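Local structure of FrpC operon protein (Neisseria meningitidis, 5EDF) at residues 10-15 with 79-84; 157-162 with 184-189; 163-168 with 178-183. The protein binds the RTX protein FrpC and is iron-regulated, with a putative part in meningococcal adhesion, although its precise function is unknown. One frame throughout, in Å; residues are numbered along the deposited sequence.

Contact 1. Residues 10-15 with 79-84; sequences EPMTGF and YNQQNK
Glu10 reaches Tyr79, Gln81 and Lys84 with a single carboxylate oxygen. Glu10 OE2 accepts from Tyr79 OH at 2.6 Å. Lys84 NZ gives Glu10 OE2 a salt bridge of 2.8 Å, and Gln81 NE2 donates to Glu10 OE2 at 2.9 Å. Lys84 comes on the syn side of the carboxylate, whereas the phenol and the amide meet OE2 from opposite sides of the carboxylate plane, the amide steeply (70° out). Glutamate suits the place because its chain, extended beyond CG, carries the charge across to all three. OE1 is linked through water 1 to Gln81 OE1 and Lys84 NZ.

Gln81 NE2 spends its other N-H on Pro11 O (2.9 Å), and Gln81 N bonds to Met12 O (3.0 Å), so one glutamine reads three successive residues. The Pro11 ring sets CD 3.8 Å from Tyr79 CD2, while Trp46 meets the tyrosine edge-to-face. Behind this shell, Asn80 OD1 accepts from Asn83 N in an Asx motif that shapes the turn before helix 84-93, and Glu16 gathers the backbone N-H groups of Met12, Thr13 and Gly14.

Three donors, one cationic, converging on OE2 would be expected to stabilise the ionised carboxylate and to tie the N-terminal loop to the start of the helix.

Contact 2. Residues 157-162 with 184-189; sequences GENPAI and SCINGF
Ala161 and Ser184 face each other as an antiparallel non-hydrogen-bonded pair, their CA atoms 4.0 Å apart, and Cys185 N donates to Pro160 O at 3.0 Å just beyond them. The small side chains suit so close a pairing: Ala161 CB rests 3.8 Å from Ser184 CB, and the serine hydroxyl is engaged by Val191 O on the next strand. Proline fits just before the strand begins, since the contact uses its carbonyl and needs no N-H from it; Pro160 CD packs 4.1 Å from Cys185 CB.

Farther along, Asn159 replaces strand pairing with side-chain bonds to the turn. Its chi1 of -72° puts CG beside the backbone N, and the amide beyond reaches Asn187. Asn159 OD1 takes the N-H of Asn187 N at 2.9 Å, a nearly straight bond (170°) arriving from above the carbonyl plane, and Asn159 ND2 donates to Asn187 OD1 at 3.2 Å. An asparagine can thus serve both a donor and an acceptor of one residue. Asn187 and Gly188, which tolerate positive phi well, are the centre of a type I' turn; Ile186 and Phe189 exchange backbone bonds around it, joining strands 178-186 and 189-193 as a tight hairpin.

Gln220 of helix 205-224 also bonds Asn187 OD1, and His212 of that helix touches Ala161 and Ser184. Cys185 is disulfide-linked to Cys108, Ile162 helps line an azide-binding pocket, and strand 150-155 continues the sheet beside Ala161.

Contact 3. Residues 163-168 with 178-183; sequences ITHRNN and YSTSVG
The Tyr178 ring carries Asn167 on one face: Asn167 CB sits over it, 3.7 Å from the ring centroid, in a CH-pi contact, and the amide stacks on it with planes 20° apart. The His165 ring receives Tyr178 CD2 over one face, 3.6 Å from His165 NE2; the two rings are near parallel but slid so far that they barely overlap. At the edge of the imidazole, near its plane, His165 ND1 shares a 2.8 Å hydrogen bond with Thr180 OG1, in which either atom could be the donor. Chi1 of -172° sets His165 CG anti to the backbone N, and from there the ring lies by Thr180 and Tyr178. NE2 is hydrogen-bonded to Leu203 N, so both ring nitrogens are held, which should fix the rotation. In the modelled conformer of Arg166, one of two, Thr164 CG2 lies over a guanidinium face, toward the rim, with water 6 at the edge.

The strands beneath are antiparallel, with two hydrogen-bonded pairs. Thr164 N to Ser181 O and Ser181 N to Thr164 O are both 2.9 Å, and Arg166 with Ser179 does likewise. On the Ile163 side, Ile163 CG1 meets Val182 CG2 at 4.1 Å; branched aliphatic chains suit this buried, extended backbone. The other face is polar: water 5 joins Thr164 OG1 to Ser181 OG, and water 6 joins Arg166 NH1 to the same serine. Where the strand ends, Asn168 ND2 donates to Ser179 OG at 2.8 Å. Arg166 forms a salt bridge with Glu150, and Asn167 OD1 accepts from Arg169 N and Ser177 N in the hairpin loop.

Leu208 of helix 205-224 covers Ile163, His165 and Thr180, while strand 150-155 pairs with the other side of strand 161-167, away from 178-183.

How the contacts relate
Contacts 2 and 3 are successive parts of one hairpin, strands 161-167 and 178-186, with contact 3 nested inside the loop that contact 2 closes; Ile162 N and Gly183 O, 2.8 Å apart, probably bond where they join. Contact 3 is buried and relies on regular backbone pairing, with apolar and aromatic packing beneath helix 205-224. Contact 2, partly buried, is where the pairing ends and side-chain amides join the loop to the turn. Contact 1 stands apart, across the chain's centre and about 17 Å from contact 2 at the nearest atoms. It joins two irregular loops, partly at the surface, and accordingly depends on a charged, multiply bonded carboxylate rather than on strand pairing.

Contact 1. Residues 10-15 with 79-84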
loop_
_atom_site.group_PDB
_atom_site.type_symbol
_atom_site.label_atom_id
_atom_site.label_comp_id
_atom_site.label_asym_id
_atom_site.label_seq_id
_atom_site.Cartn_x
_atom_site.Cartn_y
_atom_site.Cartn_z
ATOM N N GLU A 10 -19.446 4.949 -13.324
ATOM C CA GLU A 10 -18.137 4.346 -13.582
ATOM C C GLU A 10 -17.155 5.450 -13.968
ATOM O O GLU A 10 -17.462 6.254 -14.828
ATOM C CB GLU A 10 -18.271 3.364 -14.748
ATOM C CG GLU A 10 -16.992 2.620 -15.049
ATOM C CD GLU A 10 -17.011 1.828 -16.335
ATOM O OE1 GLU A 10 -18.025 1.813 -17.071
ATOM O OE2 GLU A 10 -15.975 1.219 -16.653
ATOM N N PRO A 11 -15.961 5.495 -13.343
ATOM C CA PRO A 11 -14.990 6.497 -13.743
ATOM C C PRO A 11 -14.394 6.316 -15.144
ATOM O O PRO A 11 -14.244 5.186 -15.623
ATOM C CB PRO A 11 -13.861 6.378 -12.684
ATOM C CG PRO A 11 -14.415 5.538 -11.587
ATOM C CD PRO A 11 -15.489 4.690 -12.206
HETATM N N MSE A 12 -14.075 7.444 -15.794
HETATM C CA MSE A 12 -13.197 7.403 -16.950
HETATM C C MSE A 12 -11.730 7.595 -16.551
HETATM O O MSE A 12 -10.869 6.833 -16.979
HETATM C CB MSE A 12 -13.609 8.404 -18.039
HETATM C CG MSE A 12 -12.689 8.363 -19.234
HETATM SE SE MSE A 12 -13.141 9.708 -20.520
HETATM C CE MSE A 12 -12.857 11.295 -19.532
ATOM N N THR A 13 -11.450 8.611 -15.744
ATOM C CA THR A 13 -10.121 8.869 -15.236
ATOM C C THR A 13 -9.954 8.459 -13.765
ATOM O O THR A 13 -8.812 8.225 -13.334
ATOM C CB THR A 13 -9.778 10.357 -15.277
ATOM O OG1 THR A 13 -10.610 11.062 -14.344
ATOM C CG2 THR A 13 -9.944 10.936 -16.686
ATOM N N GLY A 14 -11.027 8.436 -12.997
ATOM C CA GLY A 14 -10.954 8.202 -11.537
ATOM C C GLY A 14 -10.965 9.453 -10.705
ATOM O O GLY A 14 -11.079 9.364 -9.489
ATOM N N PHE A 15 -10.900 10.610 -11.341
ATOM C CA PHE A 15 -10.828 11.899 -10.645
ATOM C C PHE A 15 -12.084 12.754 -10.771
ATOM O O PHE A 15 -12.128 13.860 -10.254
ATOM C CB PHE A 15 -9.594 12.680 -11.151
ATOM C CG PHE A 15 -8.295 11.994 -10.842
ATOM C CD1 PHE A 15 -7.739 12.089 -9.562
ATOM C CD2 PHE A 15 -7.685 11.172 -11.762
ATOM C CE1 PHE A 15 -6.544 11.412 -9.264
ATOM C CE2 PHE A 15 -6.510 10.490 -11.440
ATOM C CZ PHE A 15 -5.971 10.613 -10.201
ATOM N N TYR A 79 -8.820 3.486 -10.666
ATOM C CA TYR A 79 -9.584 2.911 -11.763
ATOM C C TYR A 79 -9.745 3.909 -12.890
ATOM O O TYR A 79 -10.181 5.067 -12.668
ATOM C CB TYR A 79 -10.954 2.474 -11.228
ATOM C CG TYR A 79 -11.914 1.813 -12.191
ATOM C CD1 TYR A 79 -12.200 0.460 -12.089
ATOM C CD2 TYR A 79 -12.567 2.549 -13.179
ATOM C CE1 TYR A 79 -13.112 -0.149 -12.931
ATOM C CE2 TYR A 79 -13.502 1.946 -14.031
ATOM C CZ TYR A 79 -13.767 0.596 -13.907
ATOM O OH TYR A 79 -14.689 -0.068 -14.735
ATOM N N ASN A 80 -9.435 3.471 -14.105
ATOM C CA ASN A 80 -9.648 4.298 -15.291
ATOM C C ASN A 80 -9.962 3.411 -16.484
ATOM O O ASN A 80 -9.911 2.173 -16.387
ATOM C CB ASN A 80 -8.460 5.268 -15.526
ATOM C CG ASN A 80 -7.166 4.566 -15.852
ATOM O OD1 ASN A 80 -7.157 3.586 -16.593
ATOM N ND2 ASN A 80 -6.072 5.090 -15.347
ATOM N N GLN A 81 -10.293 4.008 -17.632
ATOM C CA GLN A 81 -10.710 3.192 -18.767
ATOM C C GLN A 81 -9.598 2.355 -19.368
ATOM O O GLN A 81 -9.895 1.372 -20.048
ATOM C CB GLN A 81 -11.440 4.036 -19.801
ATOM C CG GLN A 81 -12.809 4.476 -19.344
ATOM C CD GLN A 81 -13.762 3.324 -19.002
ATOM O OE1 GLN A 81 -14.154 2.540 -19.922
ATOM N NE2 GLN A 81 -14.158 3.220 -17.701
ATOM N N GLN A 82 -8.350 2.742 -19.146
ATOM C CA GLN A 82 -7.212 1.967 -19.675
ATOM C C GLN A 82 -6.926 0.745 -18.820
ATOM O O GLN A 82 -6.600 -0.313 -19.355
ATOM C CB GLN A 82 -5.972 2.856 -19.787
ATOM C CG GLN A 82 -6.045 3.951 -20.840
ATOM C CD GLN A 82 -6.960 5.117 -20.466
ATOM O OE1 GLN A 82 -6.865 5.680 -19.368
ATOM N NE2 GLN A 82 -7.848 5.490 -21.393
ATOM N N ASN A 83 -7.076 0.835 -17.505
ATOM C CA ASN A 83 -6.720 -0.255 -16.615
ATOM C C ASN A 83 -7.927 -1.012 -16.048
ATOM O O ASN A 83 -7.746 -1.951 -15.232
ATOM C CB ASN A 83 -5.824 0.265 -15.468
ATOM C CG ASN A 83 -6.585 1.187 -14.509
ATOM O OD1 ASN A 83 -7.792 1.030 -14.333
ATOM N ND2 ASN A 83 -5.868 2.106 -13.832
ATOM N N LYS A 84 -9.142 -0.645 -16.441
ATOM C CA LYS A 84 -10.326 -1.204 -15.788
ATOM C C LYS A 84 -10.383 -2.743 -15.750
ATOM O O LYS A 84 -10.908 -3.301 -14.790
ATOM C CB LYS A 84 -11.622 -0.656 -16.387
ATOM C CG LYS A 84 -11.849 -0.938 -17.843
ATOM C CD LYS A 84 -13.265 -0.482 -18.320
ATOM C CE LYS A 84 -14.424 -1.384 -17.797
ATOM N NZ LYS A 84 -15.820 -1.007 -18.337
HETATM O O HOH W 1 -17.028 1.353 -19.939
HETATM O O HOH W 2 -8.402 7.705 -18.519
HETATM O O HOH W 3 -6.355 7.871 -14.369
#

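Contact 2. Residues 157-162 with 184-189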
loop_
_atom_site.group_PDB
_atom_site.type_symbol
_atom_site.label_atom_id
_atom_site.label_comp_id
_atom_site.label_asym_id
_atom_site.label_seq_id
_atom_site.Cartn_x
_atom_site.Cartn_y
_atom_site.Cartn_z
ATOM N N GLY A 157 12.212 9.871 11.027
ATOM C CA GLY A 157 11.636 11.179 10.689
ATOM C C GLY A 157 10.175 11.338 11.059
ATOM O O GLY A 157 9.637 10.574 11.861
ATOM N N GLU A 158 9.526 12.295 10.413
ATOM C CA GLU A 158 8.160 12.682 10.767
ATOM C C GLU A 158 7.156 11.589 10.396
ATOM O O GLU A 158 6.113 11.435 11.056
ATOM C CB GLU A 158 7.781 13.982 10.048
ATOM C CG GLU A 158 7.001 14.967 10.925
ATOM C CD GLU A 158 7.761 15.366 12.192
ATOM O OE1 GLU A 158 8.967 15.691 12.096
ATOM O OE2 GLU A 158 7.153 15.356 13.286
ATOM N N ASN A 159 7.521 10.827 9.358
ATOM C CA ASN A 159 6.680 9.864 8.718
ATOM C C ASN A 159 7.425 8.511 8.551
ATOM O O ASN A 159 7.785 8.115 7.435
ATOM C CB ASN A 159 6.197 10.423 7.369
ATOM C CG ASN A 159 5.174 11.531 7.520
ATOM O OD1 ASN A 159 4.499 11.636 8.530
ATOM N ND2 ASN A 159 5.040 12.343 6.489
ATOM N N PRO A 160 7.618 7.782 9.662
ATOM C CA PRO A 160 8.438 6.600 9.596
ATOM C C PRO A 160 7.780 5.458 8.788
ATOM O O PRO A 160 6.567 5.445 8.547
ATOM C CB PRO A 160 8.580 6.183 11.056
ATOM C CG PRO A 160 7.422 6.711 11.698
ATOM C CD PRO A 160 7.205 8.063 11.040
ATOM N N ALA A 161 8.577 4.485 8.381
ATOM C CA ALA A 161 8.084 3.366 7.605
ATOM C C ALA A 161 9.002 2.190 7.800
ATOM O O ALA A 161 10.228 2.364 7.977
ATOM C CB ALA A 161 8.028 3.718 6.115
ATOM N N ILE A 162 8.456 0.980 7.733
ATOM C CA ILE A 162 9.245 -0.227 7.689
ATOM C C ILE A 162 8.752 -1.087 6.530
ATOM O O ILE A 162 7.558 -1.457 6.468
ATOM C CB ILE A 162 9.275 -1.000 9.038
ATOM C CG1 ILE A 162 10.007 -2.339 8.873
ATOM C CG2 ILE A 162 7.878 -1.204 9.569
ATOM C CD1 ILE A 162 10.584 -2.924 10.166
ATOM N N SER A 184 3.608 2.016 7.924
ATOM C CA SER A 184 4.055 3.384 7.930
ATOM C C SER A 184 3.140 4.280 8.708
ATOM O O SER A 184 1.974 3.904 8.997
ATOM C CB SER A 184 4.208 3.885 6.496
ATOM O OG SER A 184 2.940 4.016 5.847
ATOM N N CYS A 185 3.626 5.472 9.004
ATOM C CA CYS A 185 2.853 6.525 9.657
ATOM C C CYS A 185 3.077 7.784 8.853
ATOM O O CYS A 185 4.222 8.154 8.609
ATOM C CB CYS A 185 3.307 6.717 11.105
ATOM S SG CYS A 185 3.160 5.145 12.049
ATOM N N ILE A 186 1.975 8.359 8.362
ATOM C CA ILE A 186 2.004 9.503 7.453
ATOM C C ILE A 186 1.038 10.535 8.007
ATOM O O ILE A 186 -0.174 10.324 7.995
ATOM C CB ILE A 186 1.594 9.091 6.025
ATOM C CG1 ILE A 186 2.543 8.038 5.487
ATOM C CG2 ILE A 186 1.516 10.332 5.096
ATOM C CD1 ILE A 186 2.135 7.343 4.210
ATOM N N ASN A 187 1.567 11.646 8.486
ATOM C CA ASN A 187 0.732 12.794 8.861
ATOM C C ASN A 187 -0.362 12.429 9.872
ATOM O O ASN A 187 -1.479 12.911 9.751
ATOM C CB ASN A 187 0.048 13.418 7.614
ATOM C CG ASN A 187 1.007 14.169 6.689
ATOM O OD1 ASN A 187 2.152 13.766 6.473
ATOM N ND2 ASN A 187 0.510 15.262 6.106
ATOM N N GLY A 188 -0.057 11.581 10.855
ATOM C CA GLY A 188 -1.035 11.196 11.893
ATOM C C GLY A 188 -1.866 9.963 11.551
ATOM O O GLY A 188 -2.650 9.469 12.388
ATOM N N PHE A 189 -1.697 9.477 10.331
ATOM C CA PHE A 189 -2.389 8.278 9.870
ATOM C C PHE A 189 -1.460 7.096 9.900
ATOM O O PHE A 189 -0.237 7.255 9.767
ATOM C CB PHE A 189 -2.940 8.445 8.442
ATOM C CG PHE A 189 -3.899 9.584 8.320
ATOM C CD1 PHE A 189 -5.213 9.402 8.647
ATOM C CD2 PHE A 189 -3.469 10.869 7.930
ATOM C CE1 PHE A 189 -6.118 10.505 8.603
ATOM C CE2 PHE A 189 -4.351 11.944 7.842
ATOM C CZ PHE A 189 -5.668 11.757 8.197
HETATM O O HOH W 4 3.127 10.709 10.865
#

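Contact 3. Residues 163-168 with 178-183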
loop_
_atom_site.group_PDB
_atom_site.type_symbol
_atom_site.label_atom_id
_atom_site.label_comp_id
_atom_site.label_asym_id
_atom_site.label_seq_id
_atom_site.Cartn_x
_atom_site.Cartn_y
_atom_site.Cartn_z
ATOM N N ILE A 163 9.656 -1.375 5.582
ATOM C CA ILE A 163 9.385 -2.159 4.401
ATOM C C ILE A 163 10.127 -3.483 4.596
ATOM O O ILE A 163 11.325 -3.507 4.862
ATOM C CB ILE A 163 9.922 -1.472 3.142
ATOM C CG1 ILE A 163 9.322 -0.084 2.954
ATOM C CG2 ILE A 163 9.680 -2.406 1.909
ATOM C CD1 ILE A 163 9.944 0.739 1.767
ATOM N N THR A 164 9.408 -4.607 4.525
ATOM C CA THR A 164 10.002 -5.952 4.689
ATOM C C THR A 164 9.766 -6.744 3.427
ATOM O O THR A 164 8.660 -6.836 2.935
ATOM C CB THR A 164 9.404 -6.693 5.877
ATOM O OG1 THR A 164 9.414 -5.869 7.041
ATOM C CG2 THR A 164 10.169 -7.999 6.183
ATOM N N HIS A 165 10.828 -7.272 2.849
ATOM C CA HIS A 165 10.769 -7.993 1.561
ATOM C C HIS A 165 11.412 -9.343 1.774
ATOM O O HIS A 165 12.558 -9.406 2.213
ATOM C CB HIS A 165 11.543 -7.169 0.524
ATOM C CG HIS A 165 11.430 -7.658 -0.887
ATOM N ND1 HIS A 165 10.225 -7.737 -1.562
ATOM C CD2 HIS A 165 12.379 -8.048 -1.771
ATOM C CE1 HIS A 165 10.443 -8.184 -2.787
ATOM N NE2 HIS A 165 11.747 -8.337 -2.957
ATOM N N ARG A 166 10.695 -10.433 1.525
ATOM C CA ARG A 166 11.159 -11.754 1.916
ATOM C C ARG A 166 10.884 -12.818 0.867
ATOM O O ARG A 166 9.885 -12.769 0.141
ATOM C CB ARG A 166 10.509 -12.165 3.235
ATOM C CG ARG A 166 9.004 -12.039 3.235
ATOM C CD ARG A 166 8.345 -12.616 4.473
ATOM N NE ARG A 166 9.011 -12.301 5.742
ATOM C CZ ARG A 166 8.641 -11.330 6.574
ATOM N NH1 ARG A 166 7.615 -10.535 6.289
ATOM N NH2 ARG A 166 9.298 -11.164 7.713
ATOM N N ASN A 167 11.757 -13.814 0.808
ATOM C CA ASN A 167 11.529 -14.957 -0.057
ATOM C C ASN A 167 10.674 -15.970 0.697
ATOM O O ASN A 167 11.007 -16.371 1.802
ATOM C CB ASN A 167 12.840 -15.619 -0.485
ATOM C CG ASN A 167 12.656 -16.579 -1.661
ATOM O OD1 ASN A 167 11.536 -16.859 -2.090
ATOM N ND2 ASN A 167 13.775 -17.105 -2.180
ATOM N N ASN A 168 9.562 -16.377 0.101
ATOM C CA ASN A 168 8.635 -17.314 0.725
ATOM C C ASN A 168 8.883 -18.758 0.333
ATOM O O ASN A 168 8.242 -19.665 0.852
ATOM C CB ASN A 168 7.205 -16.939 0.370
ATOM C CG ASN A 168 6.825 -15.627 0.959
ATOM O OD1 ASN A 168 6.695 -15.512 2.170
ATOM N ND2 ASN A 168 6.729 -14.609 0.124
ATOM N N TYR A 178 9.013 -13.792 -3.887
ATOM C CA TYR A 178 9.173 -12.712 -2.914
ATOM C C TYR A 178 7.849 -12.021 -2.673
ATOM O O TYR A 178 7.019 -11.919 -3.573
ATOM C CB TYR A 178 10.239 -11.695 -3.362
ATOM C CG TYR A 178 11.634 -12.204 -3.096
ATOM C CD1 TYR A 178 12.206 -13.158 -3.912
ATOM C CD2 TYR A 178 12.349 -11.768 -1.984
ATOM C CE1 TYR A 178 13.493 -13.642 -3.643
ATOM C CE2 TYR A 178 13.617 -12.242 -1.711
ATOM C CZ TYR A 178 14.170 -13.165 -2.546
ATOM O OH TYR A 178 15.444 -13.679 -2.286
ATOM N N SER A 179 7.660 -11.569 -1.446
ATOM C CA SER A 179 6.538 -10.699 -1.102
ATOM C C SER A 179 7.001 -9.571 -0.190
ATOM O O SER A 179 8.100 -9.619 0.382
ATOM C CB SER A 179 5.446 -11.500 -0.438
ATOM O OG SER A 179 5.874 -12.046 0.761
ATOM N N THR A 180 6.145 -8.572 -0.020
ATOM C CA THR A 180 6.489 -7.322 0.625
ATOM C C THR A 180 5.387 -6.887 1.569
ATOM O O THR A 180 4.193 -6.985 1.260
ATOM C CB THR A 180 6.678 -6.227 -0.409
ATOM O OG1 THR A 180 7.652 -6.636 -1.373
ATOM C CG2 THR A 180 7.135 -4.929 0.226
ATOM N N SER A 181 5.780 -6.383 2.732
ATOM C CA SER A 181 4.850 -5.705 3.640
ATOM C C SER A 181 5.388 -4.303 3.909
ATOM O O SER A 181 6.615 -4.097 3.981
ATOM C CB SER A 181 4.705 -6.451 4.952
ATOM O OG SER A 181 5.873 -6.385 5.736
ATOM N N VAL A 182 4.495 -3.343 4.103
ATOM C CA VAL A 182 4.879 -2.010 4.496
ATOM C C VAL A 182 3.974 -1.560 5.638
ATOM O O VAL A 182 2.729 -1.575 5.526
ATOM C CB VAL A 182 4.762 -1.006 3.355
ATOM C CG1 VAL A 182 5.206 0.364 3.835
ATOM C CG2 VAL A 182 5.589 -1.461 2.142
ATOM N N GLY A 183 4.587 -1.142 6.736
ATOM C CA GLY A 183 3.927 -0.383 7.786
ATOM C C GLY A 183 4.446 1.011 7.819
ATOM O O GLY A 183 5.654 1.180 7.775
HETATM O O HOH W 5 7.095 -4.251 7.042
HETATM O O HOH W 6 6.439 -8.203 7.892
#